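Local structure of alcohol dehydrogenase (Comamonas sp. 26, 6ZDZ) at residues A[136-141]-A[181-186]; A[89-94]-A[110-115]; A[34-39]-A[60-65]. The protein probably catalyses the NAD(P)-dependent interconversion of alcohols and carbonyl compounds. One frame throughout, in Å; residues are numbered along the deposited sequence.

Contact 1. Residues A[136-141]-A[181-186]; sequences VNIGSV and VLPAAT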
loop_
_atom_site.group_PDB
_atom_site.type_symbol
_atom_site.label_atom_id
_atom_site.label_comp_id
_atom_site.label_asym_id
_atom_site.label_seq_id
_atom_site.Cartn_x
_atom_site.Cartn_y
_atom_site.Cartn_z
ATOM N N VAL A 136 -4.737 -11.725 -11.637
ATOM C CA VAL A 136 -3.924 -10.746 -12.346
ATOM C C VAL A 136 -4.176 -9.390 -11.703
ATOM O O VAL A 136 -5.281 -8.841 -11.796
ATOM C CB VAL A 136 -4.243 -10.719 -13.847
ATOM C CG1 VAL A 136 -3.325 -9.740 -14.569
ATOM C CG2 VAL A 136 -4.120 -12.112 -14.441
ATOM N N ASN A 137 -3.151 -8.846 -11.055
ATOM C CA ASN A 137 -3.235 -7.554 -10.389
ATOM C C ASN A 137 -2.575 -6.503 -11.272
ATOM O O ASN A 137 -1.402 -6.641 -11.637
ATOM C CB ASN A 137 -2.564 -7.607 -9.017
ATOM C CG ASN A 137 -3.282 -8.530 -8.054
ATOM O OD1 ASN A 137 -4.511 -8.537 -7.979
ATOM N ND2 ASN A 137 -2.515 -9.321 -7.314
ATOM N N ILE A 138 -3.326 -5.459 -11.613
ATOM C CA ILE A 138 -2.823 -4.377 -12.453
ATOM C C ILE A 138 -2.230 -3.317 -11.530
ATOM O O ILE A 138 -2.953 -2.543 -10.901
ATOM C CB ILE A 138 -3.917 -3.802 -13.353
ATOM C CG1 ILE A 138 -4.557 -4.914 -14.188
ATOM C CG2 ILE A 138 -3.345 -2.718 -14.255
ATOM C CD1 ILE A 138 -3.573 -5.660 -15.062
ATOM N N GLY A 139 -0.903 -3.288 -11.448
ATOM C CA GLY A 139 -0.205 -2.259 -10.705
ATOM C C GLY A 139 0.214 -1.116 -11.604
ATOM O O GLY A 139 -0.538 -0.719 -12.498
ATOM N N SER A 140 1.410 -0.581 -11.379
ATOM C CA SER A 140 1.955 0.490 -12.203
ATOM C C SER A 140 3.423 0.670 -11.856
ATOM O O SER A 140 3.845 0.373 -10.734
ATOM C CB SER A 140 1.200 1.809 -11.998
ATOM O OG SER A 140 1.885 2.884 -12.614
ATOM N N VAL A 141 4.197 1.160 -12.828
ATOM C CA VAL A 141 5.596 1.491 -12.573
ATOM C C VAL A 141 5.747 2.713 -11.683
ATOM O O VAL A 141 6.849 2.974 -11.187
ATOM C CB VAL A 141 6.368 1.715 -13.890
ATOM C CG1 VAL A 141 6.260 0.489 -14.784
ATOM C CG2 VAL A 141 5.850 2.953 -14.604
ATOM N N VAL A 181 1.009 -7.012 -13.255
ATOM C CA VAL A 181 1.212 -6.265 -14.490
ATOM C C VAL A 181 1.447 -4.810 -14.119
ATOM O O VAL A 181 0.658 -4.217 -13.372
ATOM C CB VAL A 181 0.014 -6.406 -15.444
ATOM C CG1 VAL A 181 0.246 -5.601 -16.715
ATOM C CG2 VAL A 181 -0.232 -7.872 -15.771
ATOM N N LEU A 182 2.533 -4.235 -14.634
ATOM C CA LEU A 182 2.991 -2.904 -14.242
ATOM C C LEU A 182 3.066 -2.028 -15.484
ATOM O O LEU A 182 4.127 -1.919 -16.120
ATOM C CB LEU A 182 4.340 -2.976 -13.526
ATOM C CG LEU A 182 4.323 -3.402 -12.050
ATOM C CD1 LEU A 182 3.938 -4.861 -11.856
ATOM C CD2 LEU A 182 5.661 -3.132 -11.410
ATOM N N PRO A 183 1.965 -1.388 -15.866
ATOM C CA PRO A 183 1.989 -0.488 -17.022
ATOM C C PRO A 183 2.774 0.779 -16.724
ATOM O O PRO A 183 3.095 1.104 -15.580
ATOM C CB PRO A 183 0.507 -0.175 -17.260
ATOM C CG PRO A 183 -0.239 -1.265 -16.547
ATOM C CD PRO A 183 0.600 -1.578 -15.352
ATOM N N ALA A 184 3.079 1.505 -17.794
ATOM C CA ALA A 184 3.721 2.801 -17.671
ATOM C C ALA A 184 2.699 3.855 -17.253
ATOM O O ALA A 184 1.486 3.627 -17.271
ATOM C CB ALA A 184 4.388 3.194 -18.987
ATOM N N ALA A 185 3.206 5.023 -16.860
ATOM C CA ALA A 185 2.339 6.139 -16.498
ATOM C C ALA A 185 1.484 6.545 -17.690
ATOM O O ALA A 185 1.885 7.396 -18.490
ATOM C CB ALA A 185 3.166 7.327 -15.997
ATOM N N THR A 186 0.308 5.938 -17.816
ATOM C CA THR A 186 -0.563 6.172 -18.960
ATOM C C THR A 186 -2.010 6.394 -18.524
ATOM O O THR A 186 -2.468 7.531 -18.406
ATOM C CB THR A 186 -0.507 4.994 -19.952
ATOM O OG1 THR A 186 0.841 4.808 -20.399
ATOM C CG2 THR A 186 -1.404 5.257 -21.151
HETATM O O HOH W 1 0.170 3.361 -14.606
#

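Contact 2. Residues A[89-94]-A[110-115]; sequences AGMGQS and MLNTTA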
loop_
_atom_site.group_PDB
_atom_site.type_symbol
_atom_site.label_atom_id
_atom_site.label_comp_id
_atom_site.label_asym_id
_atom_site.label_seq_id
_atom_site.Cartn_x
_atom_site.Cartn_y
_atom_site.Cartn_z
ATOM N N ALA A 89 -8.038 -1.069 -11.987
ATOM C CA ALA A 89 -8.676 0.174 -11.567
ATOM C C ALA A 89 -7.942 1.339 -12.210
ATOM O O ALA A 89 -6.743 1.517 -11.976
ATOM C CB ALA A 89 -8.677 0.310 -10.044
ATOM N N GLY A 90 -8.655 2.128 -13.013
ATOM C CA GLY A 90 -8.110 3.335 -13.596
ATOM C C GLY A 90 -8.035 4.525 -12.668
ATOM O O GLY A 90 -7.713 5.629 -13.113
ATOM N N MET A 91 -8.320 4.328 -11.381
ATOM C CA MET A 91 -8.389 5.430 -10.428
ATOM C C MET A 91 -6.993 5.972 -10.142
ATOM O O MET A 91 -6.127 5.247 -9.639
ATOM C CB MET A 91 -9.062 4.957 -9.142
ATOM C CG MET A 91 -9.074 5.980 -8.020
ATOM S SD MET A 91 -10.401 7.190 -8.144
ATOM C CE MET A 91 -10.145 8.117 -6.632
ATOM N N GLY A 92 -6.778 7.247 -10.460
ATOM C CA GLY A 92 -5.506 7.896 -10.214
ATOM C C GLY A 92 -5.598 9.029 -9.213
ATOM O O GLY A 92 -6.651 9.244 -8.605
ATOM N N GLN A 93 -4.505 9.764 -9.035
ATOM C CA GLN A 93 -4.442 10.855 -8.073
ATOM C C GLN A 93 -4.541 12.192 -8.797
ATOM O O GLN A 93 -3.964 12.372 -9.875
ATOM C CB GLN A 93 -3.148 10.785 -7.258
ATOM C CG GLN A 93 -3.113 11.696 -6.041
ATOM C CD GLN A 93 -1.898 11.446 -5.163
ATOM O OE1 GLN A 93 -1.226 10.423 -5.292
ATOM N NE2 GLN A 93 -1.613 12.382 -4.264
ATOM N N SER A 94 -5.274 13.129 -8.193
ATOM C CA SER A 94 -5.516 14.442 -8.790
ATOM C C SER A 94 -4.476 15.424 -8.263
ATOM O O SER A 94 -4.681 16.099 -7.252
ATOM C CB SER A 94 -6.933 14.914 -8.491
ATOM O OG SER A 94 -7.236 16.111 -9.191
ATOM N N MET A 110 -9.284 2.753 -1.369
ATOM C CA MET A 110 -10.279 1.691 -1.481
ATOM C C MET A 110 -10.225 1.027 -2.852
ATOM O O MET A 110 -10.209 -0.204 -2.959
ATOM C CB MET A 110 -11.674 2.256 -1.206
ATOM C CG MET A 110 -12.810 1.280 -1.442
ATOM S SD MET A 110 -13.118 0.240 -0.002
ATOM C CE MET A 110 -14.826 -0.233 -0.281
ATOM N N LEU A 111 -10.186 1.830 -3.919
ATOM C CA LEU A 111 -10.245 1.275 -5.268
ATOM C C LEU A 111 -8.946 0.591 -5.672
ATOM O O LEU A 111 -8.976 -0.400 -6.411
ATOM C CB LEU A 111 -10.589 2.375 -6.272
ATOM C CG LEU A 111 -12.050 2.821 -6.308
ATOM C CD1 LEU A 111 -12.219 4.052 -7.182
ATOM C CD2 LEU A 111 -12.932 1.688 -6.802
ATOM N N ASN A 112 -7.803 1.093 -5.208
ATOM C CA ASN A 112 -6.510 0.594 -5.658
ATOM C C ASN A 112 -5.861 -0.380 -4.687
ATOM O O ASN A 112 -4.831 -0.972 -5.029
ATOM C CB ASN A 112 -5.544 1.761 -5.904
ATOM C CG ASN A 112 -5.970 2.643 -7.058
ATOM O OD1 ASN A 112 -7.142 2.680 -7.429
ATOM N ND2 ASN A 112 -5.013 3.360 -7.637
ATOM N N THR A 113 -6.428 -0.566 -3.497
ATOM C CA THR A 113 -5.769 -1.360 -2.467
ATOM C C THR A 113 -6.756 -2.267 -1.741
ATOM O O THR A 113 -6.605 -3.491 -1.756
ATOM C CB THR A 113 -5.048 -0.438 -1.478
ATOM O OG1 THR A 113 -3.836 0.045 -2.070
ATOM C CG2 THR A 113 -4.725 -1.165 -0.190
ATOM N N THR A 114 -7.771 -1.679 -1.105
ATOM C CA THR A 114 -8.694 -2.477 -0.304
ATOM C C THR A 114 -9.568 -3.369 -1.179
ATOM O O THR A 114 -9.767 -4.548 -0.869
ATOM C CB THR A 114 -9.557 -1.562 0.563
ATOM O OG1 THR A 114 -8.721 -0.587 1.196
ATOM C CG2 THR A 114 -10.280 -2.371 1.626
ATOM N N ALA A 115 -10.104 -2.818 -2.273
ATOM C CA ALA A 115 -10.968 -3.621 -3.142
ATOM C C ALA A 115 -10.207 -4.743 -3.836
ATOM O O ALA A 115 -10.709 -5.884 -3.840
ATOM C CB ALA A 115 -11.689 -2.713 -4.144
#

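Contact 3. Residues A[34-39]-A[60-65]; sequences VARDKV and QADLTQ. Unlike the reference sequence in segment 34-39: Val39 (reference Ala). With SO4 (sulfate ion), chain C.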
loop_
_atom_site.group_PDB
_atom_site.type_symbol
_atom_site.label_atom_id
_atom_site.label_comp_id
_atom_site.label_asym_id
_atom_site.label_seq_id
_atom_site.Cartn_x
_atom_site.Cartn_y
_atom_site.Cartn_z
ATOM N N VAL A 34 -17.324 -5.861 -14.611
ATOM C CA VAL A 34 -17.651 -5.079 -13.425
ATOM C C VAL A 34 -17.081 -3.683 -13.622
ATOM O O VAL A 34 -15.876 -3.529 -13.859
ATOM C CB VAL A 34 -17.094 -5.721 -12.145
ATOM C CG1 VAL A 34 -17.446 -4.877 -10.926
ATOM C CG2 VAL A 34 -17.617 -7.144 -11.991
ATOM N N ALA A 35 -17.939 -2.674 -13.520
ATOM C CA ALA A 35 -17.500 -1.290 -13.646
ATOM C C ALA A 35 -18.602 -0.376 -13.136
ATOM O O ALA A 35 -19.771 -0.766 -13.047
ATOM C CB ALA A 35 -17.142 -0.934 -15.093
ATOM N N ARG A 36 -18.203 0.850 -12.800
ATOM C CA ARG A 36 -19.153 1.874 -12.388
ATOM C C ARG A 36 -19.926 2.435 -13.574
ATOM O O ARG A 36 -21.101 2.789 -13.436
ATOM C CB ARG A 36 -18.408 2.987 -11.655
ATOM C CG ARG A 36 -19.274 4.099 -11.092
ATOM C CD ARG A 36 -18.395 5.149 -10.435
ATOM N NE ARG A 36 -19.057 6.443 -10.318
ATOM C CZ ARG A 36 -18.411 7.602 -10.244
ATOM N NH1 ARG A 36 -17.087 7.622 -10.291
ATOM N NH2 ARG A 36 -19.087 8.739 -10.135
ATOM N N ASP A 37 -19.288 2.510 -14.741
ATOM C CA ASP A 37 -19.896 3.067 -15.949
ATOM C C ASP A 37 -20.629 1.942 -16.670
ATOM O O ASP A 37 -20.028 1.176 -17.427
ATOM C CB ASP A 37 -18.829 3.708 -16.831
ATOM C CG ASP A 37 -19.413 4.497 -17.991
ATOM O OD1 ASP A 37 -20.564 4.228 -18.399
ATOM O OD2 ASP A 37 -18.709 5.391 -18.506
ATOM N N LYS A 38 -21.938 1.844 -16.432
ATOM C CA LYS A 38 -22.731 0.792 -17.059
ATOM C C LYS A 38 -22.946 1.050 -18.544
ATOM O O LYS A 38 -23.011 0.099 -19.332
ATOM C CB LYS A 38 -24.077 0.657 -16.349
ATOM C CG LYS A 38 -24.925 -0.504 -16.843
ATOM C CD LYS A 38 -26.355 -0.397 -16.340
ATOM C CE LYS A 38 -27.278 -1.350 -17.086
ATOM N NZ LYS A 38 -28.672 -0.824 -17.154
ATOM N N VAL A 39 -23.060 2.319 -18.942
ATOM C CA VAL A 39 -23.390 2.644 -20.329
ATOM C C VAL A 39 -22.305 2.134 -21.271
ATOM O O VAL A 39 -22.594 1.513 -22.300
ATOM C CB VAL A 39 -23.608 4.160 -20.484
ATOM C CG1 VAL A 39 -23.776 4.528 -21.951
ATOM C CG2 VAL A 39 -24.816 4.604 -19.678
ATOM N N GLN A 60 -22.999 -3.588 -12.751
ATOM C CA GLN A 60 -22.693 -2.216 -12.367
ATOM C C GLN A 60 -22.352 -2.176 -10.883
ATOM O O GLN A 60 -23.106 -2.692 -10.051
ATOM C CB GLN A 60 -23.876 -1.295 -12.675
ATOM C CG GLN A 60 -23.565 0.197 -12.589
ATOM C CD GLN A 60 -23.558 0.722 -11.164
ATOM O OE1 GLN A 60 -24.225 0.174 -10.285
ATOM N NE2 GLN A 60 -22.797 1.787 -10.928
ATOM N N ALA A 61 -21.217 -1.565 -10.548
ATOM C CA ALA A 61 -20.747 -1.576 -9.169
ATOM C C ALA A 61 -19.808 -0.405 -8.928
ATOM O O ALA A 61 -18.834 -0.224 -9.667
ATOM C CB ALA A 61 -20.042 -2.896 -8.844
ATOM N N ASP A 62 -20.105 0.383 -7.898
ATOM C CA ASP A 62 -19.181 1.394 -7.384
ATOM C C ASP A 62 -18.397 0.740 -6.252
ATOM O O ASP A 62 -18.900 0.596 -5.135
ATOM C CB ASP A 62 -19.933 2.632 -6.906
ATOM C CG ASP A 62 -19.004 3.734 -6.412
ATOM O OD1 ASP A 62 -17.768 3.561 -6.468
ATOM O OD2 ASP A 62 -19.515 4.783 -5.963
ATOM N N LEU A 63 -17.158 0.340 -6.540
ATOM C CA LEU A 63 -16.378 -0.415 -5.566
ATOM C C LEU A 63 -15.902 0.427 -4.388
ATOM O O LEU A 63 -15.205 -0.109 -3.519
ATOM C CB LEU A 63 -15.184 -1.079 -6.253
ATOM C CG LEU A 63 -15.550 -2.123 -7.313
ATOM C CD1 LEU A 63 -14.313 -2.865 -7.798
ATOM C CD2 LEU A 63 -16.595 -3.095 -6.784
ATOM N N THR A 64 -16.245 1.715 -4.331
ATOM C CA THR A 64 -16.081 2.473 -3.097
ATOM C C THR A 64 -17.258 2.287 -2.152
ATOM O O THR A 64 -17.206 2.773 -1.016
ATOM C CB THR A 64 -15.903 3.967 -3.395
ATOM O OG1 THR A 64 -17.140 4.515 -3.870
ATOM C CG2 THR A 64 -14.824 4.183 -4.441
ATOM N N GLN A 65 -18.307 1.601 -2.595
ATOM C CA GLN A 65 -19.444 1.275 -1.748
ATOM C C GLN A 65 -19.255 -0.107 -1.138
ATOM O O GLN A 65 -18.852 -1.052 -1.823
ATOM C CB GLN A 65 -20.745 1.313 -2.554
ATOM C CG GLN A 65 -20.994 2.626 -3.276
ATOM C CD GLN A 65 -21.008 3.814 -2.338
ATOM O OE1 GLN A 65 -20.359 4.830 -2.592
ATOM N NE2 GLN A 65 -21.759 3.697 -1.245
HETATM S S SO4 C . -15.226 2.357 -13.973
HETATM O O1 SO4 C . -14.014 1.924 -14.663
HETATM O O2 SO4 C . -16.344 2.365 -14.913
HETATM O O3 SO4 C . -15.521 1.433 -12.882
HETATM O O4 SO4 C . -15.034 3.702 -13.436
#

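Contact 1. Residues A[136-141]-A[181-186]
Ile138 and Val181 lie side by side and point the same way, one on each of two neighbouring parallel strands. A bend at chi2 (-58°) swings the Ile138 tip across the gap, and CD1 settles on CB of Val181 at 3.7 Å. On the Val136 side of this knob two valine branches meet: CG1 of Val136 touches CG2 of Val181 at 3.8 Å. On the opposite side CG2 of Ile138 meets CG of Pro183, the two side chains crossing at about a right angle. The strands are joined by nearly straight bonding from Val181 N to Asn137 O (2.9 Å) and by a short bond from Gly139 N to Val181 O (2.6 Å). The Pro183 ring lies over the Gly139 carbonyl, its CD 3.2 Å from Gly139 O. Beyond the strand ends, Val141 N bonds Pro183 O at 3.0 Å, and the isopropyl group of Val141 straddles that carbonyl, CG1 turned to Leu182 and CG2 to CA of Ala184 (3.7 Å). OG of Ser140 is hydrogen-bonded to the backbone N of Val142 and shares a water with Ala184 O; toward that carbonyl the water is the donor. Ser140 occupies the place of the catalytic serine of short-chain dehydrogenases, beside Tyr153 and Lys157 of helix 151-171, so the contact probably shapes one wall of the active site. Tyr20 of helix 15-27 covers Val136, Ile138 and Val181, and helix 207-219 adds Phe218 on Val136 and Ala214 on Val181; strand 82-87 continues the sheet beyond 134-138, and Ile249 of the second subunit packs on Val141.

Contact 2. Residues A[89-94]-A[110-115]
Ala89 leads the segment, its methyl group directed at the helix: CB rests 3.7 Å from Leu111 O and nearly as close to the Asn112 amide oxygen. After Gly90 the chain turns back, and Met91 presents both a side chain and a carbonyl to helix 102-130. CB of Met91 lies 3.4 Å from OD1 of Asn112. From there the bend at chi2 (82°) carries the thioether past Leu111, whose CD1 touches CG and SD alike, at 3.8 Å from SD; the two side chains cross at about a right angle. The Met91 carbonyl accepts the contact's one hydrogen bond, from ND2 of Asn112 at 3.0 Å, close to straight and with the acceptor in the plane of the amide. This grip sets the flip of the amide, with OD1 turned toward the Met91 side chain. Asn112 matches the conserved active-site asparagine of short-chain dehydrogenases, and Ala89 and Gly90 end the Asn-Asn-Ala-Gly motif that begins at the end of strand 82-87 in that family. Around Asn112 the helix widens into a pi-type turn, in which Ala115 N bonds Met110 O at 2.7 Å. Tyr153 and Lys157 of helix 151-171 touch the same asparagine, and its ND2 has a weak second bond to Thr156. Further on, Gln93 reaches that helix too, its OE1 accepting from the backbone N of Tyr153.

Contact 3. Residues A[34-39]-A[60-65]
Asp62, its carboxylate beside the aliphatic part of Arg36, holds two donors on OD1: Thr64 OG1 at 2.8 Å and Thr64 N at 3.2 Å. Both come from the same face of the carboxylate, above its plane, and the backbone bond makes an Asx turn that fixes the start of the type I turn from Asp62 to Gln65. Across the contact the parallel pairing of strand 31-35 with strand 56-60 ends in a bond from Ala61 N to Ala35 O (3.0 Å), the donor standing above the carbonyl plane. The CA of Gln60 also approaches that oxygen, as a CH...O contact. The Gln60 side chain bends at chi2 (-80°) to bring its amide to the backbone of Arg36, where NE2 bonds Arg36 O almost straight at 3.2 Å. CG of Gln60 lies 3.8 Å from CB of Lys38. CG1 of Val34 meets the methyl of Ala61, and Val72 of helix 66-78 packs on both. A sulfate ion, probably from the crystallisation liquor, sits on the other side of the strand end: Arg36 N reaches its O3 at 2.7 Å in a straight bond, Asp37 N reaches O2, and Ser13 OG joins them. In Rossmann dehydrogenases the end of this second strand meets the adenosine ribose, so an anion bound by two backbone N-H groups and a hydroxyl is consistent with a site for the 2'-phosphate of NADP.

How the contacts relate
From the N terminus, contact 3 comes first: it closes the crossover from strand 31-35 through helix 38-52 to strand 56-60, at the edge of the sheet. Contact 2 follows, folding the loop after strand 82-87 back onto helix 102-130. Contact 1 closes last, across the crossover from strand 134-138 through helix 151-171 to strand 177-181. The three stand in series; none nests in or crosses another. Contacts 2 and 3 touch where Leu111 and Met110 pack on Leu63 and Thr64, while contacts 1 and 3 have centres about 21 Å apart on the same sheet. Helix 151-171 borders both contacts 1 and 2, which also meet the second subunit.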